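Local coordinates for DUF357 domain-containing protein (PDB 2OO2) that is of unknown function but belongs to the DUF357 family and folds into a small three-helix bundle that pairs with a second copy of itself, at residues Leu15-Glu19 with Ile39-Arg43; Leu7-Thr11 with Leu51-Phe55; Glu24-Asp28 with Lys73-Thr77. All blocks are in the same frame, centred on the assembly; numbering follows the deposited sequence.

Interaction 1: residues Leu15-Glu19 with Ile39-Arg43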
loop_
_atom_site.group_PDB
_atom_site.type_symbol
_atom_site.label_atom_id
_atom_site.label_comp_id
_atom_site.label_asym_id
_atom_site.label_seq_id
_atom_site.Cartn_x
_atom_site.Cartn_y
_atom_site.Cartn_z
ATOM N N LEU A 15 4.181 -7.652 8.841
ATOM C CA LEU A 15 5.029 -6.884 9.692
ATOM C C LEU A 15 6.213 -7.689 10.180
ATOM O O LEU A 15 7.326 -7.216 10.130
ATOM C CB LEU A 15 4.257 -6.253 10.838
ATOM C CG LEU A 15 4.802 -5.229 11.780
ATOM C CD1 LEU A 15 5.263 -3.936 11.128
ATOM C CD2 LEU A 15 3.633 -4.882 12.707
ATOM N N GLU A 16 6.012 -8.926 10.625
ATOM C CA GLU A 16 7.163 -9.733 10.997
ATOM C C GLU A 16 8.088 -9.995 9.762
ATOM O O GLU A 16 9.290 -10.024 9.909
ATOM C CB GLU A 16 6.721 -11.023 11.588
ATOM C CG GLU A 16 5.867 -10.807 12.816
ATOM C CD GLU A 16 5.204 -12.131 13.297
ATOM O OE1 GLU A 16 5.217 -13.170 12.562
ATOM O OE2 GLU A 16 4.669 -12.101 14.430
ATOM N N ARG A 17 7.524 -10.113 8.575
ATOM C CA ARG A 17 8.310 -10.385 7.375
ATOM C C ARG A 17 9.150 -9.133 7.073
ATOM O O ARG A 17 10.347 -9.270 6.804
ATOM C CB ARG A 17 7.408 -10.775 6.187
ATOM C CG ARG A 17 6.872 -12.264 6.271
ATOM C CD ARG A 17 5.771 -12.458 5.296
ATOM N NE ARG A 17 5.223 -13.826 5.389
ATOM C CZ ARG A 17 4.265 -14.266 4.572
ATOM N NH1 ARG A 17 3.753 -13.467 3.640
ATOM N NH2 ARG A 17 3.796 -15.491 4.712
ATOM N N ILE A 18 8.557 -7.937 7.151
ATOM C CA ILE A 18 9.285 -6.717 6.676
ATOM C C ILE A 18 10.380 -6.278 7.661
ATOM O O ILE A 18 11.448 -5.728 7.285
ATOM C CB ILE A 18 8.280 -5.587 6.331
ATOM C CG1 ILE A 18 8.942 -4.592 5.381
ATOM C CG2 ILE A 18 7.638 -4.897 7.598
ATOM C CD1 ILE A 18 7.949 -3.496 4.833
ATOM N N GLU A 19 10.132 -6.532 8.944
ATOM C CA GLU A 19 11.117 -6.244 10.016
ATOM C C GLU A 19 12.397 -7.026 9.737
ATOM O O GLU A 19 13.492 -6.542 9.972
ATOM C CB GLU A 19 10.489 -6.546 11.415
ATOM C CG GLU A 19 9.581 -5.416 11.844
ATOM C CD GLU A 19 8.751 -5.716 13.124
ATOM O OE1 GLU A 19 8.651 -6.901 13.491
ATOM O OE2 GLU A 19 8.260 -4.752 13.752
ATOM N N ILE A 39 6.788 1.257 8.901
ATOM C CA ILE A 39 7.002 0.129 9.918
ATOM C C ILE A 39 6.729 0.570 11.359
ATOM O O ILE A 39 5.882 -0.094 12.081
ATOM C CB ILE A 39 8.366 -0.628 9.877
ATOM C CG1 ILE A 39 8.471 -1.530 8.644
ATOM C CG2 ILE A 39 8.607 -1.542 11.174
ATOM C CD1 ILE A 39 10.014 -1.631 8.158
ATOM N N SER A 40 7.389 1.670 11.784
ATOM C CA SER A 40 7.131 2.241 13.150
ATOM C C SER A 40 5.624 2.494 13.383
ATOM O O SER A 40 5.018 2.061 14.444
ATOM C CB SER A 40 7.888 3.549 13.384
ATOM O OG SER A 40 7.717 3.995 14.731
ATOM N N ASP A 41 5.001 3.201 12.422
ATOM C CA ASP A 41 3.579 3.542 12.479
ATOM C C ASP A 41 2.734 2.265 12.497
ATOM O O ASP A 41 1.790 2.116 13.411
ATOM C CB ASP A 41 3.224 4.400 11.248
ATOM C CG ASP A 41 3.414 5.891 11.471
ATOM O OD1 ASP A 41 4.041 6.362 12.445
ATOM O OD2 ASP A 41 2.816 6.599 10.633
ATOM N N SER A 42 2.976 1.303 11.572
ATOM C CA SER A 42 2.138 0.018 11.680
ATOM C C SER A 42 2.198 -0.618 13.069
ATOM O O SER A 42 1.087 -1.052 13.672
ATOM C CB SER A 42 2.651 -0.934 10.595
ATOM O OG SER A 42 2.058 -2.219 10.626
ATOM N N ARG A 43 3.440 -0.755 13.592
ATOM C CA ARG A 43 3.726 -1.304 14.980
ATOM C C ARG A 43 2.898 -0.567 16.017
ATOM O O ARG A 43 2.186 -1.217 16.847
ATOM C CB ARG A 43 5.244 -1.226 15.328
ATOM C CG ARG A 43 6.013 -2.421 14.741
ATOM C CD ARG A 43 7.316 -2.782 15.522
ATOM N NE ARG A 43 8.225 -1.627 15.515
ATOM C CZ ARG A 43 9.385 -1.537 14.857
ATOM N NH1 ARG A 43 9.880 -2.569 14.150
ATOM N NH2 ARG A 43 10.062 -0.385 14.918
#
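Ser-42 OG sits against the forked end of Leu-15: methyls CD1 and CD2 each lie 3.7 Å from it. The hydroxyl's polar needs are met on another side, by a hydrogen bond with Ala-54 O on helix 51-70, so an apolar fork can press on it here without stranding a buried oxygen. With CG anti to the backbone N (chi1 -170°), Leu-15 reaches straight across and also brings CD2 to 4.0 Å from Arg-43 CG, the two side chains crossing at about a right angle. One turn further along, Ile-18 CG2 packs on Ile-39 CG1 at 3.6 Å, while Ile-39 CG2 touches both Leu-15 CD1 and Glu-19 CG. These residues join helices 3-21 and 29-47, neighbours in an up-down-up three-helix bundle, and roughly antiparallel: the short segments run at 149° to each other. At the rim, Arg-43 folds its guanidinium over Ile-39 CG2, which lies under one face toward its rim, and turns NH1 to Glu-19 OE2 in a salt bridge modelled at 2.7 Å. The length is less sure than it looks, because OE2 also crowds Arg-43. The carboxylate arrives at the guanidinium edge, the two planes 35° apart. An alanine at Glu-19 is likely to leave the Arg-43 guanidinium free to swing, with a weak, long pairing to Glu-36 remaining, and to take away the CG packing on Ile-39 CG2.

Interaction 2: residues Leu7-Thr11 with Leu51-Phe55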
loop_
_atom_site.group_PDB
_atom_site.type_symbol
_atom_site.label_atom_id
_atom_site.label_comp_id
_atom_site.label_asym_id
_atom_site.label_seq_id
_atom_site.Cartn_x
_atom_site.Cartn_y
_atom_site.Cartn_z
ATOM N N LEU A 7 -7.610 -9.186 9.891
ATOM C CA LEU A 7 -6.666 -8.018 9.870
ATOM C C LEU A 7 -5.454 -8.135 10.797
ATOM O O LEU A 7 -4.367 -7.721 10.459
ATOM C CB LEU A 7 -7.367 -6.679 10.178
ATOM C CG LEU A 7 -8.176 -5.908 9.164
ATOM C CD1 LEU A 7 -8.827 -4.765 9.859
ATOM C CD2 LEU A 7 -7.260 -5.386 8.043
ATOM N N ARG A 8 -5.655 -8.618 12.013
ATOM C CA ARG A 8 -4.571 -8.906 12.928
ATOM C C ARG A 8 -3.612 -9.920 12.376
ATOM O O ARG A 8 -2.399 -9.665 12.427
ATOM C CB ARG A 8 -5.096 -9.486 14.256
ATOM C CG ARG A 8 -5.454 -8.469 15.240
ATOM C CD ARG A 8 -5.543 -9.108 16.625
ATOM N NE ARG A 8 -6.687 -8.521 17.326
ATOM C CZ ARG A 8 -7.845 -9.156 17.538
ATOM N NH1 ARG A 8 -8.023 -10.420 17.119
ATOM N NH2 ARG A 8 -8.837 -8.527 18.183
ATOM N N ARG A 9 -4.112 -11.047 11.846
ATOM C CA ARG A 9 -3.236 -12.118 11.357
ATOM C C ARG A 9 -2.366 -11.563 10.192
ATOM O O ARG A 9 -1.190 -11.842 10.161
ATOM C CB ARG A 9 -3.968 -13.344 10.822
ATOM C CG ARG A 9 -4.706 -14.099 11.933
ATOM C CD ARG A 9 -4.679 -15.621 11.779
ATOM N NE ARG A 9 -5.538 -16.185 12.824
ATOM C CZ ARG A 9 -6.728 -16.742 12.602
ATOM N NH1 ARG A 9 -7.203 -16.854 11.354
ATOM N NH2 ARG A 9 -7.439 -17.207 13.631
ATOM N N GLU A 10 -2.991 -10.864 9.254
ATOM C CA GLU A 10 -2.283 -10.368 8.016
ATOM C C GLU A 10 -1.281 -9.268 8.348
ATOM O O GLU A 10 -0.219 -9.124 7.682
ATOM C CB GLU A 10 -3.291 -9.824 6.998
ATOM C CG GLU A 10 -4.073 -10.849 6.170
ATOM C CD GLU A 10 -3.163 -11.651 5.234
ATOM O OE1 GLU A 10 -2.589 -11.081 4.235
ATOM O OE2 GLU A 10 -3.008 -12.854 5.529
ATOM N N THR A 11 -1.678 -8.378 9.259
ATOM C CA THR A 11 -0.787 -7.273 9.686
ATOM C C THR A 11 0.456 -7.805 10.361
ATOM O O THR A 11 1.630 -7.434 10.016
ATOM C CB THR A 11 -1.530 -6.207 10.597
ATOM O OG1 THR A 11 -2.672 -5.729 9.882
ATOM C CG2 THR A 11 -0.547 -5.039 10.929
ATOM N N LEU A 51 -6.557 -1.325 13.861
ATOM C CA LEU A 51 -6.214 -2.369 12.842
ATOM C C LEU A 51 -6.187 -1.885 11.404
ATOM O O LEU A 51 -5.195 -2.232 10.642
ATOM C CB LEU A 51 -7.118 -3.603 12.984
ATOM C CG LEU A 51 -6.935 -4.292 14.323
ATOM C CD1 LEU A 51 -7.943 -5.467 14.371
ATOM C CD2 LEU A 51 -5.548 -4.810 14.544
ATOM N N VAL A 52 -7.148 -1.033 11.038
ATOM C CA VAL A 52 -7.204 -0.554 9.641
ATOM C C VAL A 52 -5.928 0.276 9.392
ATOM O O VAL A 52 -5.230 0.086 8.333
ATOM C CB VAL A 52 -8.388 0.361 9.372
ATOM C CG1 VAL A 52 -8.470 0.731 7.962
ATOM C CG2 VAL A 52 -9.723 -0.405 9.662
ATOM N N ARG A 53 -5.621 1.196 10.320
ATOM C CA ARG A 53 -4.381 2.061 10.073
ATOM C C ARG A 53 -3.168 1.167 10.225
ATOM O O ARG A 53 -2.151 1.320 9.470
ATOM C CB ARG A 53 -4.281 3.271 10.998
ATOM C CG ARG A 53 -5.418 4.285 10.943
ATOM C CD ARG A 53 -5.461 5.144 9.693
ATOM N NE ARG A 53 -6.363 4.564 8.677
ATOM C CZ ARG A 53 -6.899 5.220 7.651
ATOM N NH1 ARG A 53 -7.682 4.568 6.807
ATOM N NH2 ARG A 53 -6.650 6.519 7.466
ATOM N N ALA A 54 -3.205 0.194 11.126
ATOM C CA ALA A 54 -2.049 -0.688 11.242
ATOM C C ALA A 54 -1.789 -1.418 9.934
ATOM O O ALA A 54 -0.643 -1.501 9.516
ATOM C CB ALA A 54 -2.134 -1.686 12.345
ATOM N N PHE A 55 -2.828 -2.017 9.346
ATOM C CA PHE A 55 -2.666 -2.711 8.081
ATOM C C PHE A 55 -2.276 -1.750 6.953
ATOM O O PHE A 55 -1.318 -2.035 6.129
ATOM C CB PHE A 55 -3.912 -3.448 7.701
ATOM C CG PHE A 55 -3.821 -4.276 6.454
ATOM C CD1 PHE A 55 -3.009 -5.399 6.355
ATOM C CD2 PHE A 55 -4.665 -3.908 5.364
ATOM C CE1 PHE A 55 -3.031 -6.178 5.196
ATOM C CE2 PHE A 55 -4.742 -4.768 4.197
ATOM C CZ PHE A 55 -3.884 -5.877 4.142
#
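Segments Leu-7 to Thr-11 and Leu-51 to Phe-55 run nearly parallel, their axes 9.7 Å apart at 23°, and close up from Leu-7 opposite Leu-51 to Thr-11 opposite Phe-55, where the CA atoms are 5.2 Å apart. Leu-7 divides its two methyls between partners: CD1 lies 3.7 Å from Leu-51 CB, and CD2 meets the base of the Phe-55 side chain, 3.9 Å from its CB. With CG anti to the backbone N (chi1 -176°), the Phe-55 ring extends beside Leu-7 CD2, and its CE1 meets Glu-10 CB. Thr-11 OG1 comes in near the plane of that ring, at its edge, 3.4 Å from Phe-55 CB. Its hydroxyl is spent within its own helix, donating to Leu-7 O at 2.7 Å; the amide of Thr-11 reaches the same carbonyl from the opposite face, so the buried hydroxyl has a partner although none of its bonds crosses the contact. Thr-11 CG2 packs on Ala-54, 4.0 Å from Ala-54 CB. Outside, the aliphatic part of Arg-8 covers Leu-51, CG to CD2 at 3.7 Å. Helix 29-47 backs the seam on one flank, through Ser-42, Phe-45 and Leu-46. On another the second subunit packs in, its Val-52 on Leu-7 and its Leu-3 on Leu-51, and its Arg-53 forms a salt bridge with Glu-10.

Interaction 3: residues Glu24-Asp28 with Lys73-Thr77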
loop_
_atom_site.group_PDB
_atom_site.type_symbol
_atom_site.label_atom_id
_atom_site.label_comp_id
_atom_site.label_asym_id
_atom_site.label_seq_id
_atom_site.Cartn_x
_atom_site.Cartn_y
_atom_site.Cartn_z
ATOM N N GLU A 24 17.794 -6.684 4.931
ATOM C CA GLU A 24 18.453 -7.337 3.803
ATOM C C GLU A 24 18.687 -6.426 2.612
ATOM O O GLU A 24 19.294 -6.839 1.635
ATOM C CB GLU A 24 17.629 -8.562 3.340
ATOM C CG GLU A 24 17.458 -9.607 4.431
ATOM C CD GLU A 24 16.361 -10.578 4.132
ATOM O OE1 GLU A 24 15.841 -10.573 2.990
ATOM O OE2 GLU A 24 16.017 -11.356 5.055
ATOM N N ILE A 25 18.192 -5.195 2.677
ATOM C CA ILE A 25 18.222 -4.327 1.506
ATOM C C ILE A 25 18.931 -2.995 1.825
ATOM O O ILE A 25 19.005 -2.564 2.978
ATOM C CB ILE A 25 16.800 -4.066 0.996
ATOM C CG1 ILE A 25 16.003 -3.312 2.041
ATOM C CG2 ILE A 25 16.079 -5.393 0.666
ATOM C CD1 ILE A 25 15.009 -2.419 1.433
ATOM N N GLU A 26 19.477 -2.352 0.813
ATOM C CA GLU A 26 20.083 -1.055 1.058
ATOM C C GLU A 26 19.797 -0.089 -0.093
ATOM O O GLU A 26 19.378 -0.514 -1.169
ATOM C CB GLU A 26 21.578 -1.236 1.284
ATOM C CG GLU A 26 22.217 -2.075 0.206
ATOM C CD GLU A 26 23.742 -2.135 0.305
ATOM O OE1 GLU A 26 24.287 -1.982 1.418
ATOM O OE2 GLU A 26 24.388 -2.348 -0.753
ATOM N N GLY A 27 19.980 1.205 0.140
ATOM C CA GLY A 27 19.895 2.163 -0.957
ATOM C C GLY A 27 19.528 3.583 -0.579
ATOM O O GLY A 27 20.010 4.121 0.436
ATOM N N ASP A 28 18.681 4.184 -1.419
ATOM C CA ASP A 28 18.207 5.558 -1.251
ATOM C C ASP A 28 17.626 5.807 0.139
ATOM O O ASP A 28 16.664 5.127 0.563
ATOM C CB ASP A 28 17.155 5.882 -2.308
ATOM C CG ASP A 28 16.701 7.331 -2.252
ATOM O OD1 ASP A 28 17.339 8.177 -2.921
ATOM O OD2 ASP A 28 15.728 7.639 -1.523
ATOM N N LYS A 73 16.033 1.908 -6.831
ATOM C CA LYS A 73 16.418 2.827 -5.751
ATOM C C LYS A 73 16.910 2.074 -4.508
ATOM O O LYS A 73 17.560 2.668 -3.623
ATOM C CB LYS A 73 15.246 3.742 -5.374
ATOM C CG LYS A 73 14.848 4.760 -6.431
ATOM C CD LYS A 73 15.804 5.965 -6.443
ATOM C CE LYS A 73 15.226 7.140 -7.235
ATOM N NZ LYS A 73 15.746 8.410 -6.652
ATOM N N LEU A 74 16.582 0.771 -4.458
ATOM C CA LEU A 74 16.957 -0.142 -3.395
ATOM C C LEU A 74 17.512 -1.387 -4.034
ATOM O O LEU A 74 17.099 -1.741 -5.117
ATOM C CB LEU A 74 15.719 -0.562 -2.546
ATOM C CG LEU A 74 14.999 0.538 -1.810
ATOM C CD1 LEU A 74 13.808 -0.018 -0.973
ATOM C CD2 LEU A 74 16.003 1.253 -0.924
ATOM N N HIS A 75 18.395 -2.069 -3.301
ATOM C CA HIS A 75 19.095 -3.252 -3.789
ATOM C C HIS A 75 19.212 -4.246 -2.664
ATOM O O HIS A 75 19.396 -3.841 -1.520
ATOM C CB HIS A 75 20.516 -2.839 -4.236
ATOM C CG HIS A 75 20.528 -1.566 -5.024
ATOM N ND1 HIS A 75 20.106 -1.504 -6.341
ATOM C CD2 HIS A 75 20.815 -0.291 -4.660
ATOM C CE1 HIS A 75 20.172 -0.252 -6.765
ATOM N NE2 HIS A 75 20.596 0.506 -5.766
ATOM N N GLU A 76 19.178 -5.535 -2.988
ATOM C CA GLU A 76 19.435 -6.576 -1.999
ATOM C C GLU A 76 20.925 -6.600 -1.688
ATOM O O GLU A 76 21.713 -6.468 -2.607
ATOM C CB GLU A 76 18.894 -7.933 -2.483
ATOM C CG GLU A 76 17.600 -8.358 -1.731
ATOM C CD GLU A 76 16.492 -8.868 -2.655
ATOM O OE1 GLU A 76 16.651 -9.929 -3.294
ATOM O OE2 GLU A 76 15.429 -8.213 -2.732
ATOM N N THR A 77 21.301 -6.712 -0.405
ATOM C CA THR A 77 22.716 -6.590 0.030
ATOM C C THR A 77 23.706 -7.640 -0.522
ATOM O O THR A 77 23.340 -8.781 -0.829
ATOM C CB THR A 77 22.864 -6.516 1.564
ATOM O OG1 THR A 77 22.155 -5.375 2.058
ATOM C CG2 THR A 77 24.343 -6.363 1.942
#
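A two-stranded antiparallel sheet, made of strands 25-27 and 74-76, lies near one end of the helical bundle and holds the chain's last modelled residues against the linker between its first two helices. Glu-26 and His-75 form the hydrogen-bonded pair: Glu-26 N donates to His-75 O at 2.8 Å, and His-75 N returns the bond to Glu-26 O at the same length. Beyond either end of this pair the bonding goes on, from Thr-77 N to Glu-24 O and from Asp-28 N to Lys-73 O, both 2.9 Å; the Asp-28 bond is nearly straight at 174°. Thr-77 OG1 adds a weak bond to Glu-24 O, which thus takes two donors from one residue. Ile-25 and Leu-74 turn their ends inward and meet methyl to methyl, CD1 to CD1 at 3.6 Å. Ile-25 CG1, lying between the backbone N and the carbonyl carbon (chi1 64°), carries CD1 to Leu-74. Leu-74 CD2 fills in beside Gly-27, 4.0 Å from its CA. Gly-27 has backbone angles that would jam any CB against the preceding carbonyl, and such a CB would also run into Lys-73 O. Lys-73 and Asp-28 lie side by side and point the same way; NZ and OD1, 4.1 Å apart, probably attract each other, too far for a salt bridge. The carboxylate has firmer work: Asp-28 is the N-cap of helix 29-47, with OD2 accepting from Phe-31 N. Arg-21, at the end of helix 3-21, bridges the carboxylates of Glu-24 and Glu-76. Beneath the sheet, Ile-25 and Leu-74 bed on Met-32 of helix 29-47, Ile-25 also reaching Leu-65 and Leu-74 also reaching Leu-69 of helix 51-70.

In the fold
From the N terminus, helix 3-21 supplies first 7-11 and then 15-19, and strand 25-27 follows. Helix 29-47 turns back, and its segment 39-43 closes the smallest loop, interaction 1. Helix 51-70 opens with 51-55, which closes interaction 2 around it, so interaction 1 is nested inside. The strand at 74-76 returns last to 24-28; interaction 3 therefore crosses both of the others. Interactions 1 and 2 adjoin, Ser-42 OG also packing on Thr-11 CG2, and bind helix 3-21 to both its partners. Interaction 3 lies apart, its centre about 26 Å from that of interaction 2, across the chain's centre, and at the far end joins the C-terminal strand to the connection between helices 3-21 and 29-47.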